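Local coordinates for protein epoxyqueuosine reductase (Streptococcus thermophilus, PDB 5D6S) that belongs to the QueG family of reductases and binds cobalamin and two iron/sulfur clusters within a single chain, at residues 47-52 and 167-172; 149-154 and 196-201; 325-330 and 354-359; 331-336 and 364-369. One frame throughout, in Å; residues are numbered along the deposited sequence.

Contact 1 (47-52 and 167-172); sequences GFTTAD and AKRAGI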
loop_
_atom_site.group_PDB
_atom_site.type_symbol
_atom_site.label_atom_id
_atom_site.label_comp_id
_atom_site.label_asym_id
_atom_site.label_seq_id
_atom_site.Cartn_x
_atom_site.Cartn_y
_atom_site.Cartn_z
ATOM N N GLY A 47 21.706 -7.090 1.044
ATOM C CA GLY A 47 21.761 -8.534 1.175
ATOM C C GLY A 47 22.154 -9.107 -0.172
ATOM O O GLY A 47 22.101 -8.405 -1.178
ATOM N N PHE A 48 22.578 -10.374 -0.175
ATOM C CA PHE A 48 23.031 -11.037 -1.387
ATOM C C PHE A 48 22.476 -12.436 -1.400
ATOM O O PHE A 48 22.322 -13.076 -0.365
ATOM C CB PHE A 48 24.554 -11.076 -1.454
ATOM C CG PHE A 48 25.195 -9.721 -1.411
ATOM C CD1 PHE A 48 25.434 -9.099 -0.190
ATOM C CD2 PHE A 48 25.530 -9.052 -2.585
ATOM C CE1 PHE A 48 26.003 -7.835 -0.132
ATOM C CE2 PHE A 48 26.107 -7.786 -2.531
ATOM C CZ PHE A 48 26.352 -7.175 -1.298
ATOM N N THR A 49 22.144 -12.908 -2.587
ATOM C CA THR A 49 21.629 -14.257 -2.722
ATOM C C THR A 49 21.846 -14.704 -4.152
ATOM O O THR A 49 22.183 -13.910 -5.027
ATOM C CB THR A 49 20.148 -14.364 -2.338
ATOM O OG1 THR A 49 19.625 -15.617 -2.797
ATOM C CG2 THR A 49 19.358 -13.248 -2.964
ATOM N N THR A 50 21.677 -15.995 -4.372
ATOM C CA THR A 50 21.930 -16.559 -5.684
ATOM C C THR A 50 20.781 -16.185 -6.603
ATOM O O THR A 50 19.687 -15.827 -6.149
ATOM C CB THR A 50 22.066 -18.096 -5.636
ATOM O OG1 THR A 50 20.814 -18.678 -5.254
ATOM C CG2 THR A 50 23.154 -18.514 -4.649
ATOM N N ALA A 51 21.045 -16.289 -7.895
ATOM C CA ALA A 51 20.003 -16.262 -8.901
ATOM C C ALA A 51 19.322 -17.633 -9.020
ATOM O O ALA A 51 18.773 -17.964 -10.071
ATOM C CB ALA A 51 20.591 -15.853 -10.235
ATOM N N ASP A 52 19.382 -18.452 -7.970
ATOM C CA ASP A 52 18.713 -19.746 -8.005
ATOM C C ASP A 52 17.230 -19.491 -8.005
ATOM O O ASP A 52 16.748 -18.559 -7.341
ATOM C CB ASP A 52 19.061 -20.620 -6.794
ATOM C CG ASP A 52 20.437 -21.251 -6.900
ATOM O OD1 ASP A 52 21.083 -21.134 -7.959
ATOM O OD2 ASP A 52 20.864 -21.879 -5.916
ATOM N N ALA A 167 14.273 -10.726 -0.523
ATOM C CA ALA A 167 14.874 -10.102 0.652
ATOM C C ALA A 167 15.082 -11.084 1.817
ATOM O O ALA A 167 15.966 -10.867 2.654
ATOM C CB ALA A 167 14.030 -8.932 1.104
ATOM N N LYS A 168 14.272 -12.134 1.885
ATOM C CA LYS A 168 14.489 -13.178 2.880
ATOM C C LYS A 168 15.741 -14.019 2.578
ATOM O O LYS A 168 16.645 -14.090 3.416
ATOM C CB LYS A 168 13.283 -14.102 3.017
ATOM C CG LYS A 168 13.530 -15.191 4.044
ATOM C CD LYS A 168 12.336 -16.083 4.280
ATOM C CE LYS A 168 12.809 -17.501 4.542
ATOM N NZ LYS A 168 11.684 -18.450 4.593
ATOM N N ARG A 169 15.794 -14.653 1.404
ATOM C CA ARG A 169 17.012 -15.373 0.985
ATOM C C ARG A 169 18.279 -14.524 1.090
ATOM O O ARG A 169 19.364 -15.077 1.186
ATOM C CB ARG A 169 16.941 -15.921 -0.452
ATOM C CG ARG A 169 16.215 -17.247 -0.610
ATOM C CD ARG A 169 16.810 -18.154 -1.693
ATOM N NE ARG A 169 17.338 -17.455 -2.881
ATOM C CZ ARG A 169 17.024 -17.728 -4.159
ATOM N NH1 ARG A 169 17.590 -17.023 -5.141
ATOM N NH2 ARG A 169 16.160 -18.694 -4.478
ATOM N N ALA A 170 18.156 -13.206 1.023
ATOM C CA ALA A 170 19.327 -12.346 1.085
ATOM C C ALA A 170 19.628 -11.879 2.503
ATOM O O ALA A 170 20.533 -11.078 2.729
ATOM C CB ALA A 170 19.153 -11.159 0.153
ATOM N N GLY A 171 18.852 -12.371 3.456
ATOM C CA GLY A 171 19.014 -12.004 4.860
ATOM C C GLY A 171 18.823 -10.525 5.168
ATOM O O GLY A 171 19.575 -9.949 5.948
ATOM N N ILE A 172 17.798 -9.913 4.576
ATOM C CA ILE A 172 17.377 -8.549 4.981
ATOM C C ILE A 172 16.541 -8.671 6.252
ATOM O O ILE A 172 16.605 -7.819 7.145
ATOM C CB ILE A 172 16.582 -7.799 3.872
ATOM C CG1 ILE A 172 17.526 -6.967 3.015
ATOM C CG2 ILE A 172 15.557 -6.831 4.457
ATOM C CD1 ILE A 172 18.475 -7.787 2.184
#
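Arg169 and Thr49 open the polar half of this contact. Arg169 NE donates to Thr49 OG1 at 2.9 Å, with the oxygen near the guanidinium plane. That hydroxyl stands anti to its own backbone N (chi1 166°), which turns it to the arginine. Further out, two nitrogens grip one oxygen. Arg169 NH1 reaches Asp52 O at 2.8 Å, in the carbonyl plane and on a lone pair. Arg169 NH2 bonds the same Asp52 O from above that plane. A weak bond runs from NH1 to Thr50 O. Thr50 OG1 lies over one guanidinium face and accepts from Asp52 N, an ST turn. Asp53 O and a cation-pi contact with Phe54 add to the hold on Arg169.

The other half is close packing of small groups and main chain. Ala170 CB rests 3.5 Å from Phe48 N, and Ile172 CD1 touches Gly47 N at the same distance. Ala170 O meets Gly47 CA in a CA-H...O contact. Gly171 ends helix 163-169 in a Schellman motif, while Lys168 touches cobalamin.

No carboxylate pairs with the arginine across the contact; its bonds go to a hydroxyl and main-chain carbonyls, and they tie the end of helix 163-169 to the turn after strand 45-50.

Contact 2 (149-154 and 196-201); sequences NFEYKG and ITNLEI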
loop_
_atom_site.group_PDB
_atom_site.type_symbol
_atom_site.label_atom_id
_atom_site.label_comp_id
_atom_site.label_asym_id
_atom_site.label_seq_id
_atom_site.Cartn_x
_atom_site.Cartn_y
_atom_site.Cartn_z
ATOM N N ASN A 149 32.195 -6.082 -17.976
ATOM C CA ASN A 149 31.076 -6.925 -18.422
ATOM C C ASN A 149 29.919 -6.999 -17.423
ATOM O O ASN A 149 29.150 -7.963 -17.420
ATOM C CB ASN A 149 31.553 -8.348 -18.748
ATOM C CG ASN A 149 32.224 -8.441 -20.094
ATOM O OD1 ASN A 149 31.901 -7.697 -21.019
ATOM N ND2 ASN A 149 33.162 -9.371 -20.219
ATOM N N PHE A 150 29.788 -5.976 -16.584
ATOM C CA PHE A 150 28.727 -5.944 -15.588
ATOM C C PHE A 150 27.365 -5.880 -16.286
ATOM O O PHE A 150 27.153 -5.041 -17.173
ATOM C CB PHE A 150 28.917 -4.738 -14.669
ATOM C CG PHE A 150 27.845 -4.577 -13.642
ATOM C CD1 PHE A 150 27.271 -5.686 -13.019
ATOM C CD2 PHE A 150 27.427 -3.302 -13.261
ATOM C CE1 PHE A 150 26.296 -5.520 -12.051
ATOM C CE2 PHE A 150 26.451 -3.129 -12.286
ATOM C CZ PHE A 150 25.888 -4.239 -11.680
ATOM N N GLU A 151 26.457 -6.771 -15.893
ATOM C CA GLU A 151 25.100 -6.782 -16.443
ATOM C C GLU A 151 24.076 -6.808 -15.322
ATOM O O GLU A 151 24.223 -7.572 -14.370
ATOM C CB GLU A 151 24.894 -7.979 -17.361
ATOM C CG GLU A 151 25.570 -7.836 -18.721
ATOM C CD GLU A 151 25.084 -8.857 -19.745
ATOM O OE1 GLU A 151 24.231 -9.731 -19.406
ATOM O OE2 GLU A 151 25.542 -8.764 -20.908
ATOM N N TYR A 152 23.034 -5.981 -15.445
ATOM C CA TYR A 152 22.021 -5.875 -14.391
ATOM C C TYR A 152 20.597 -5.661 -14.872
ATOM O O TYR A 152 20.339 -5.410 -16.042
ATOM C CB TYR A 152 22.389 -4.767 -13.405
ATOM C CG TYR A 152 22.455 -3.381 -13.998
ATOM C CD1 TYR A 152 23.560 -2.970 -14.709
ATOM C CD2 TYR A 152 21.423 -2.460 -13.803
ATOM C CE1 TYR A 152 23.637 -1.688 -15.226
ATOM C CE2 TYR A 152 21.505 -1.173 -14.310
ATOM C CZ TYR A 152 22.622 -0.804 -15.022
ATOM O OH TYR A 152 22.709 0.442 -15.579
ATOM N N LYS A 153 19.677 -5.759 -13.921
ATOM C CA LYS A 153 18.254 -5.634 -14.162
ATOM C C LYS A 153 17.604 -5.261 -12.830
ATOM O O LYS A 153 17.535 -6.076 -11.919
ATOM C CB LYS A 153 17.731 -6.959 -14.719
ATOM C CG LYS A 153 16.231 -7.109 -14.783
ATOM C CD LYS A 153 15.582 -5.997 -15.575
ATOM C CE LYS A 153 14.153 -6.384 -15.907
ATOM N NZ LYS A 153 13.348 -5.166 -16.158
ATOM N N GLY A 154 17.154 -4.017 -12.724
ATOM C CA GLY A 154 16.586 -3.494 -11.478
ATOM C C GLY A 154 15.084 -3.696 -11.360
ATOM O O GLY A 154 14.357 -3.555 -12.327
ATOM N N ILE A 196 19.079 -7.668 -9.945
ATOM C CA ILE A 196 19.521 -8.937 -10.516
ATOM C C ILE A 196 20.794 -8.645 -11.294
ATOM O O ILE A 196 20.896 -7.615 -11.959
ATOM C CB ILE A 196 18.489 -9.553 -11.473
ATOM C CG1 ILE A 196 17.152 -9.772 -10.774
ATOM C CG2 ILE A 196 18.980 -10.900 -11.988
ATOM C CD1 ILE A 196 16.021 -10.100 -11.733
ATOM N N THR A 197 21.762 -9.553 -11.208
ATOM C CA THR A 197 23.103 -9.295 -11.734
ATOM C C THR A 197 23.865 -10.567 -12.159
ATOM O O THR A 197 23.540 -11.683 -11.744
ATOM C CB THR A 197 23.924 -8.448 -10.722
ATOM O OG1 THR A 197 25.297 -8.422 -11.105
ATOM C CG2 THR A 197 23.849 -9.016 -9.341
ATOM N N ASN A 198 24.902 -10.369 -12.978
ATOM C CA ASN A 198 25.781 -11.464 -13.448
ATOM C C ASN A 198 27.078 -11.639 -12.636
ATOM O O ASN A 198 28.007 -12.300 -13.088
ATOM C CB ASN A 198 26.142 -11.257 -14.915
ATOM C CG ASN A 198 27.118 -10.113 -15.129
ATOM O OD1 ASN A 198 27.456 -9.368 -14.203
ATOM N ND2 ASN A 198 27.549 -9.945 -16.366
ATOM N N LEU A 199 27.125 -11.064 -11.437
ATOM C CA LEU A 199 28.282 -11.182 -10.552
ATOM C C LEU A 199 28.274 -12.489 -9.760
ATOM O O LEU A 199 27.225 -12.995 -9.381
ATOM C CB LEU A 199 28.338 -9.998 -9.583
ATOM C CG LEU A 199 28.982 -8.687 -10.058
ATOM C CD1 LEU A 199 28.737 -8.414 -11.534
ATOM C CD2 LEU A 199 28.507 -7.513 -9.208
ATOM N N GLU A 200 29.465 -13.033 -9.533
ATOM C CA GLU A 200 29.630 -14.198 -8.675
ATOM C C GLU A 200 29.931 -13.628 -7.308
ATOM O O GLU A 200 30.994 -13.037 -7.120
ATOM C CB GLU A 200 30.793 -15.073 -9.166
ATOM C CG GLU A 200 30.621 -16.553 -8.877
ATOM C CD GLU A 200 29.823 -17.269 -9.954
ATOM O OE1 GLU A 200 30.214 -17.200 -11.140
ATOM O OE2 GLU A 200 28.804 -17.913 -9.607
ATOM N N ILE A 201 28.992 -13.738 -6.375
ATOM C CA ILE A 201 29.200 -13.173 -5.033
ATOM C C ILE A 201 28.699 -14.092 -3.938
ATOM O O ILE A 201 27.727 -14.827 -4.111
ATOM C CB ILE A 201 28.592 -11.762 -4.864
ATOM C CG1 ILE A 201 29.283 -10.780 -5.826
ATOM C CG2 ILE A 201 28.738 -11.268 -3.422
ATOM C CD1 ILE A 201 28.734 -9.368 -5.810
#
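Tyr152 and Thr197 form an antiparallel non-hydrogen-bonded pair, and Lys153 and Ile196 the hydrogen-bonded pair next to it, joining edge strand 152-155 to strand 190-197. Lys153 N donates to Ile196 O and Ile196 N to Lys153 O, both at 3.0 Å. Beyond the strands, Asn198 N continues the pattern to Glu151 O at 3.2 Å.

Asn198 then reaches across with its side chain. Its CG sits between the backbone N and the carbonyl carbon (chi1 72°), and the amide faces the neighbouring main chain. ND2 donates to Asn149 O at 2.8 Å, nearly straight and in the amide plane. OD1 takes a weak bond from Glu151 N. Glu151 CB packs 3.5 Å from Asn198 ND2, and the Glu151 carboxylate, its plane nearly parallel to that of the amide, bonds Ser90 through OE1.

The Phe150 ring meets one polar and one apolar partner across the contact. Its CE1 edge meets Thr197 OG1 in the ring plane at 3.2 Å. That hydroxyl also accepts from Leu199 N, an ST turn. The apolar partner, Leu199 CD1, approaches Phe150 CD1 obliquely, and Tyr152 CD1 lies over one ring face, toward the rim. Ile143 of helix 128-144 touches both Phe150 and Leu199. Ile196, on the other sheet face with Lys153, packs on Leu88 and Leu161.

The asparagine amide resembles a peptide group here, with a firm bond through ND2 and a weak one through OD1, and appears to carry the pairing past the point where the regular sheet stops.

Contact 3 (325-330 and 354-359); sequences AIIALA and TATAIW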
loop_
_atom_site.group_PDB
_atom_site.type_symbol
_atom_site.label_atom_id
_atom_site.label_comp_id
_atom_site.label_asym_id
_atom_site.label_seq_id
_atom_site.Cartn_x
_atom_site.Cartn_y
_atom_site.Cartn_z
ATOM N N ALA A 325 -12.413 9.135 0.844
ATOM C CA ALA A 325 -12.576 10.294 1.682
ATOM C C ALA A 325 -14.028 10.470 2.046
ATOM O O ALA A 325 -14.347 10.841 3.184
ATOM C CB ALA A 325 -12.029 11.542 0.977
ATOM N N ILE A 326 -14.923 10.219 1.089
ATOM C CA ILE A 326 -16.371 10.251 1.380
ATOM C C ILE A 326 -16.676 9.217 2.444
ATOM O O ILE A 326 -17.424 9.471 3.392
ATOM C CB ILE A 326 -17.208 10.000 0.136
ATOM C CG1 ILE A 326 -17.114 11.215 -0.783
ATOM C CG2 ILE A 326 -18.657 9.757 0.515
ATOM C CD1 ILE A 326 -17.492 10.899 -2.201
ATOM N N ILE A 327 -16.040 8.066 2.325
ATOM C CA ILE A 327 -16.243 7.036 3.310
ATOM C C ILE A 327 -15.740 7.478 4.685
ATOM O O ILE A 327 -16.382 7.196 5.707
ATOM C CB ILE A 327 -15.615 5.727 2.868
ATOM C CG1 ILE A 327 -16.392 5.192 1.654
ATOM C CG2 ILE A 327 -15.660 4.712 3.997
ATOM C CD1 ILE A 327 -15.687 4.098 0.868
ATOM N N ALA A 328 -14.585 8.124 4.720
ATOM C CA ALA A 328 -14.020 8.591 5.982
ATOM C C ALA A 328 -14.980 9.570 6.623
ATOM O O ALA A 328 -15.343 9.425 7.796
ATOM C CB ALA A 328 -12.676 9.269 5.743
ATOM N N LEU A 329 -15.415 10.559 5.841
ATOM C CA LEU A 329 -16.404 11.520 6.331
ATOM C C LEU A 329 -17.664 10.841 6.889
ATOM O O LEU A 329 -18.210 11.290 7.896
ATOM C CB LEU A 329 -16.796 12.488 5.233
ATOM C CG LEU A 329 -15.683 13.451 4.922
ATOM C CD1 LEU A 329 -16.043 14.232 3.662
ATOM C CD2 LEU A 329 -15.425 14.392 6.079
ATOM N N ALA A 330 -18.119 9.767 6.248
ATOM C CA ALA A 330 -19.251 9.054 6.782
ATOM C C ALA A 330 -18.891 8.358 8.114
ATOM O O ALA A 330 -19.654 8.385 9.065
ATOM C CB ALA A 330 -19.755 8.055 5.765
ATOM N N THR A 354 -21.213 9.525 -6.340
ATOM C CA THR A 354 -22.613 9.737 -6.049
ATOM C C THR A 354 -23.164 8.636 -5.164
ATOM O O THR A 354 -23.794 8.882 -4.130
ATOM C CB THR A 354 -23.431 9.805 -7.346
ATOM O OG1 THR A 354 -23.018 10.932 -8.128
ATOM C CG2 THR A 354 -24.941 9.934 -7.045
ATOM N N ALA A 355 -22.975 7.400 -5.595
ATOM C CA ALA A 355 -23.536 6.255 -4.861
ATOM C C ALA A 355 -22.927 6.166 -3.468
ATOM O O ALA A 355 -23.580 5.835 -2.494
ATOM C CB ALA A 355 -23.286 4.985 -5.621
ATOM N N THR A 356 -21.659 6.481 -3.379
ATOM C CA THR A 356 -20.977 6.419 -2.078
ATOM C C THR A 356 -21.543 7.528 -1.184
ATOM O O THR A 356 -21.895 7.282 -0.040
ATOM C CB THR A 356 -19.475 6.534 -2.250
ATOM O OG1 THR A 356 -19.042 5.527 -3.180
ATOM C CG2 THR A 356 -18.794 6.366 -0.942
ATOM N N ALA A 357 -21.722 8.714 -1.759
ATOM C CA ALA A 357 -22.296 9.845 -1.035
ATOM C C ALA A 357 -23.728 9.568 -0.536
ATOM O O ALA A 357 -24.060 9.922 0.589
ATOM C CB ALA A 357 -22.272 11.096 -1.893
ATOM N N ILE A 358 -24.562 8.938 -1.361
ATOM C CA ILE A 358 -25.910 8.584 -0.937
ATOM C C ILE A 358 -25.879 7.712 0.311
ATOM O O ILE A 358 -26.535 8.012 1.301
ATOM C CB ILE A 358 -26.656 7.850 -2.060
ATOM C CG1 ILE A 358 -27.072 8.866 -3.125
ATOM C CG2 ILE A 358 -27.878 7.136 -1.511
ATOM C CD1 ILE A 358 -27.573 8.212 -4.366
ATOM N N TRP A 359 -25.031 6.679 0.287
ATOM C CA TRP A 359 -24.780 5.885 1.464
ATOM C C TRP A 359 -24.342 6.762 2.628
ATOM O O TRP A 359 -24.818 6.607 3.748
ATOM C CB TRP A 359 -23.693 4.827 1.183
ATOM C CG TRP A 359 -23.233 4.068 2.411
ATOM C CD1 TRP A 359 -23.916 3.089 3.067
ATOM C CD2 TRP A 359 -22.016 4.248 3.124
ATOM N NE1 TRP A 359 -23.185 2.630 4.143
ATOM C CE2 TRP A 359 -22.011 3.320 4.194
ATOM C CE3 TRP A 359 -20.920 5.079 2.960
ATOM C CZ2 TRP A 359 -20.961 3.227 5.101
ATOM C CZ3 TRP A 359 -19.850 4.985 3.877
ATOM C CH2 TRP A 359 -19.887 4.069 4.926
#
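Trp359 reaches across to Ala330 and Ile327 with the far end of its indole. From CB, its CG stands anti to the backbone N (chi1 172°), and the six-membered ring is the part that meets helix 318-331. At the CE3 edge, Thr356 O of the same helix lies in the ring plane. CZ3 comes next and does most of the touching. It is 3.6 Å from Ala330 CB and 4.1 Å from Ile327 CG1, both approached obliquely to the ring. CH2 also meets Ala330 CB, at 4.1 Å. Outside the pair, Arg253 makes a cation-pi contact with the indole.

One turn earlier, the Thr356 methyl touches two isoleucines. This CG2, anti to the backbone N, is 3.7 Å from Ile326 CG2 and equally far from Ile327 CG1. The Thr356 hydroxyl turns to its own helix and bonds Ile352 O. Ile326 CG2 also rests on Ala357 CA. All six touching residues are buried, and no hydrogen bond crosses.

The axes of segments 325-330 and 354-359 run in the same direction, only 2° apart, with 9.4 Å between them. The chain between them contains helix 338-347. Parallel helices of this kind, set side by side with another helix between them in sequence, are consistent with the HEAT-like alpha-solenoid expected at the C-terminal end of this family.

Contact 4 (331-336 and 364-369); sequences NLHDRN and IVKKPD
The His333 ring has Lys366 over one face and the main chain of Asn331 over the other. Lys366 NZ stands 4.2 Å above the plane, over the ring centre. Lys366 CE makes a CH-pi contact, 4.0 Å from the centroid of the His333 ring. On the opposite face lies Asn331 C, offset toward the rim. The lysine starts with CG anti to the carbonyl carbon (chi1 -72°) and stays extended beyond it, crossing the histidine obliquely. With the ammonium so near the ring, protonation of His333 would probably be disfavoured. The second flat group, the Arg335 guanidinium, is met obliquely by Val365 CA, 4.5 Å from Arg335 NH1.

Both segments are loops that follow helices 318-331 and 351-364 in the C-terminal helical array. His333 has positive phi and closes helix 318-331 in a Schellman motif. Val365 is the first residue to leave helix 351-364. Asp369 is the N-cap just before helix 370-377, its carboxylate bonding weakly to Gly371 N and Met372 N.

Ile364, the last residue of helix 351-364, carries the largest share of the contact. Its CG1 branch packs 3.9 Å from His333 CA and 3.8 Å from Asp334 N. Its CG2 lies 3.6 Å from Asp334 O, and CD1 is close to the same oxygen. Arg335 CA also touches CG2. Ile338 and Leu341 of helix 338-347 also pack against Ile364. Asp334 OD1 accepts from Asn336 N at 3.0 Å, from above the carboxylate plane, forming an Asx turn that leads toward helix 338-347.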
loop_
_atom_site.group_PDB
_atom_site.type_symbol
_atom_site.label_atom_id
_atom_site.label_comp_id
_atom_site.label_asym_id
_atom_site.label_seq_id
_atom_site.Cartn_x
_atom_site.Cartn_y
_atom_site.Cartn_z
ATOM N N ASN A 331 -17.716 7.741 8.171
ATOM C CA ASN A 331 -17.238 7.119 9.405
ATOM C C ASN A 331 -17.028 8.087 10.572
ATOM O O ASN A 331 -17.164 7.697 11.728
ATOM C CB ASN A 331 -15.943 6.350 9.138
ATOM C CG ASN A 331 -16.202 5.066 8.400
ATOM O OD1 ASN A 331 -17.353 4.572 8.374
ATOM N ND2 ASN A 331 -15.164 4.513 7.781
ATOM N N LEU A 332 -16.723 9.346 10.271
ATOM C CA LEU A 332 -16.704 10.393 11.277
ATOM C C LEU A 332 -18.067 11.032 11.585
ATOM O O LEU A 332 -18.120 11.938 12.422
ATOM C CB LEU A 332 -15.746 11.502 10.857
ATOM C CG LEU A 332 -14.300 11.053 10.721
ATOM C CD1 LEU A 332 -13.501 12.091 9.959
ATOM C CD2 LEU A 332 -13.693 10.802 12.095
ATOM N N HIS A 333 -19.153 10.591 10.937
ATOM C CA HIS A 333 -20.485 11.217 11.116
ATOM C C HIS A 333 -20.493 12.748 10.950
ATOM O O HIS A 333 -21.225 13.455 11.660
ATOM C CB HIS A 333 -21.036 10.851 12.484
ATOM C CG HIS A 333 -20.947 9.395 12.775
ATOM N ND1 HIS A 333 -21.818 8.481 12.224
ATOM C CD2 HIS A 333 -20.074 8.685 13.526
ATOM C CE1 HIS A 333 -21.482 7.267 12.620
ATOM N NE2 HIS A 333 -20.430 7.364 13.413
ATOM N N ASP A 334 -19.667 13.252 10.029
ATOM C CA ASP A 334 -19.385 14.689 9.932
ATOM C C ASP A 334 -20.543 15.438 9.320
ATOM O O ASP A 334 -20.692 15.453 8.099
ATOM C CB ASP A 334 -18.121 14.947 9.103
ATOM C CG ASP A 334 -17.671 16.405 9.145
ATOM O OD1 ASP A 334 -18.296 17.212 9.891
ATOM O OD2 ASP A 334 -16.654 16.729 8.474
ATOM N N ARG A 335 -21.330 16.101 10.163
ATOM C CA ARG A 335 -22.459 16.908 9.681
ATOM C C ARG A 335 -22.020 18.017 8.722
ATOM O O ARG A 335 -22.802 18.456 7.892
ATOM C CB ARG A 335 -23.253 17.518 10.834
ATOM C CG ARG A 335 -24.015 16.501 11.672
ATOM C CD ARG A 335 -24.995 17.192 12.613
ATOM N NE ARG A 335 -26.093 17.846 11.892
ATOM C CZ ARG A 335 -27.148 17.209 11.384
ATOM N NH1 ARG A 335 -27.268 15.879 11.500
ATOM N NH2 ARG A 335 -28.084 17.906 10.755
ATOM N N ASN A 336 -20.764 18.421 8.783
ATOM C CA ASN A 336 -20.276 19.482 7.875
ATOM C C ASN A 336 -20.080 19.051 6.435
ATOM O O ASN A 336 -19.901 19.888 5.536
ATOM C CB ASN A 336 -18.981 20.108 8.392
ATOM C CG ASN A 336 -19.176 20.827 9.704
ATOM O OD1 ASN A 336 -20.282 21.208 10.077
ATOM N ND2 ASN A 336 -18.099 20.969 10.441
ATOM N N ILE A 364 -24.383 9.646 8.239
ATOM C CA ILE A 364 -24.160 10.930 8.899
ATOM C C ILE A 364 -25.439 11.468 9.533
ATOM O O ILE A 364 -25.428 11.862 10.688
ATOM C CB ILE A 364 -23.567 11.957 7.889
ATOM C CG1 ILE A 364 -22.109 11.599 7.591
ATOM C CG2 ILE A 364 -23.636 13.373 8.422
ATOM C CD1 ILE A 364 -21.559 12.157 6.294
ATOM N N VAL A 365 -26.535 11.492 8.783
ATOM C CA VAL A 365 -27.795 12.058 9.279
ATOM C C VAL A 365 -28.539 11.022 10.124
ATOM O O VAL A 365 -29.328 10.232 9.603
ATOM C CB VAL A 365 -28.683 12.510 8.128
ATOM C CG1 VAL A 365 -29.970 13.110 8.656
ATOM C CG2 VAL A 365 -27.945 13.513 7.248
ATOM N N LYS A 366 -28.275 11.021 11.429
ATOM C CA LYS A 366 -28.757 9.952 12.309
ATOM C C LYS A 366 -30.254 10.046 12.581
ATOM O O LYS A 366 -30.929 9.014 12.607
ATOM C CB LYS A 366 -27.960 9.932 13.605
ATOM C CG LYS A 366 -26.537 9.419 13.417
ATOM C CD LYS A 366 -25.780 9.325 14.730
ATOM C CE LYS A 366 -24.607 8.352 14.648
ATOM N NZ LYS A 366 -23.953 8.122 15.976
ATOM N N LYS A 367 -30.777 11.267 12.720
ATOM C CA LYS A 367 -32.218 11.477 12.900
ATOM C C LYS A 367 -32.766 12.436 11.840
ATOM O O LYS A 367 -32.878 13.646 12.064
ATOM C CB LYS A 367 -32.538 11.985 14.310
ATOM C CG LYS A 367 -32.266 10.949 15.387
ATOM C CD LYS A 367 -33.146 11.107 16.619
ATOM C CE LYS A 367 -33.093 9.839 17.459
ATOM N NZ LYS A 367 -34.002 9.916 18.631
ATOM N N PRO A 368 -33.134 11.893 10.685
ATOM C CA PRO A 368 -33.491 12.779 9.587
ATOM C C PRO A 368 -34.784 13.530 9.814
ATOM O O PRO A 368 -35.799 12.924 10.107
ATOM C CB PRO A 368 -33.666 11.814 8.393
ATOM C CG PRO A 368 -33.742 10.453 8.986
ATOM C CD PRO A 368 -32.966 10.498 10.245
ATOM N N ASP A 369 -34.742 14.837 9.621
ATOM C CA ASP A 369 -35.955 15.656 9.585
ATOM C C ASP A 369 -36.810 15.302 8.357
ATOM O O ASP A 369 -36.376 14.563 7.474
ATOM C CB ASP A 369 -35.608 17.166 9.602
ATOM C CG ASP A 369 -34.866 17.638 8.333
ATOM O OD1 ASP A 369 -33.839 17.021 7.967
ATOM O OD2 ASP A 369 -35.277 18.646 7.718
#

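From the N terminus, contact 1 opens on strand 45-50 and closes 115 residues later at the end of helix 163-169. Contact 2 opens inside that loop, on strand 152-155 and the residues leading into it, and closes after it, at the end of strand 190-197. The two cross. Both reach the same four-stranded sheet, one at each outermost strand, and they touch where Phe48 packs on Ile201. Contacts 3 and 4 follow in series, on the opposite side of the chain's centre, about 44 to 59 Å away between centres. They also cross, since 331-336 precedes 354-359 and 364-369 follows it. Contact 3 joins helices 318-331 and 351-364, and contact 4 joins the loops that follow them.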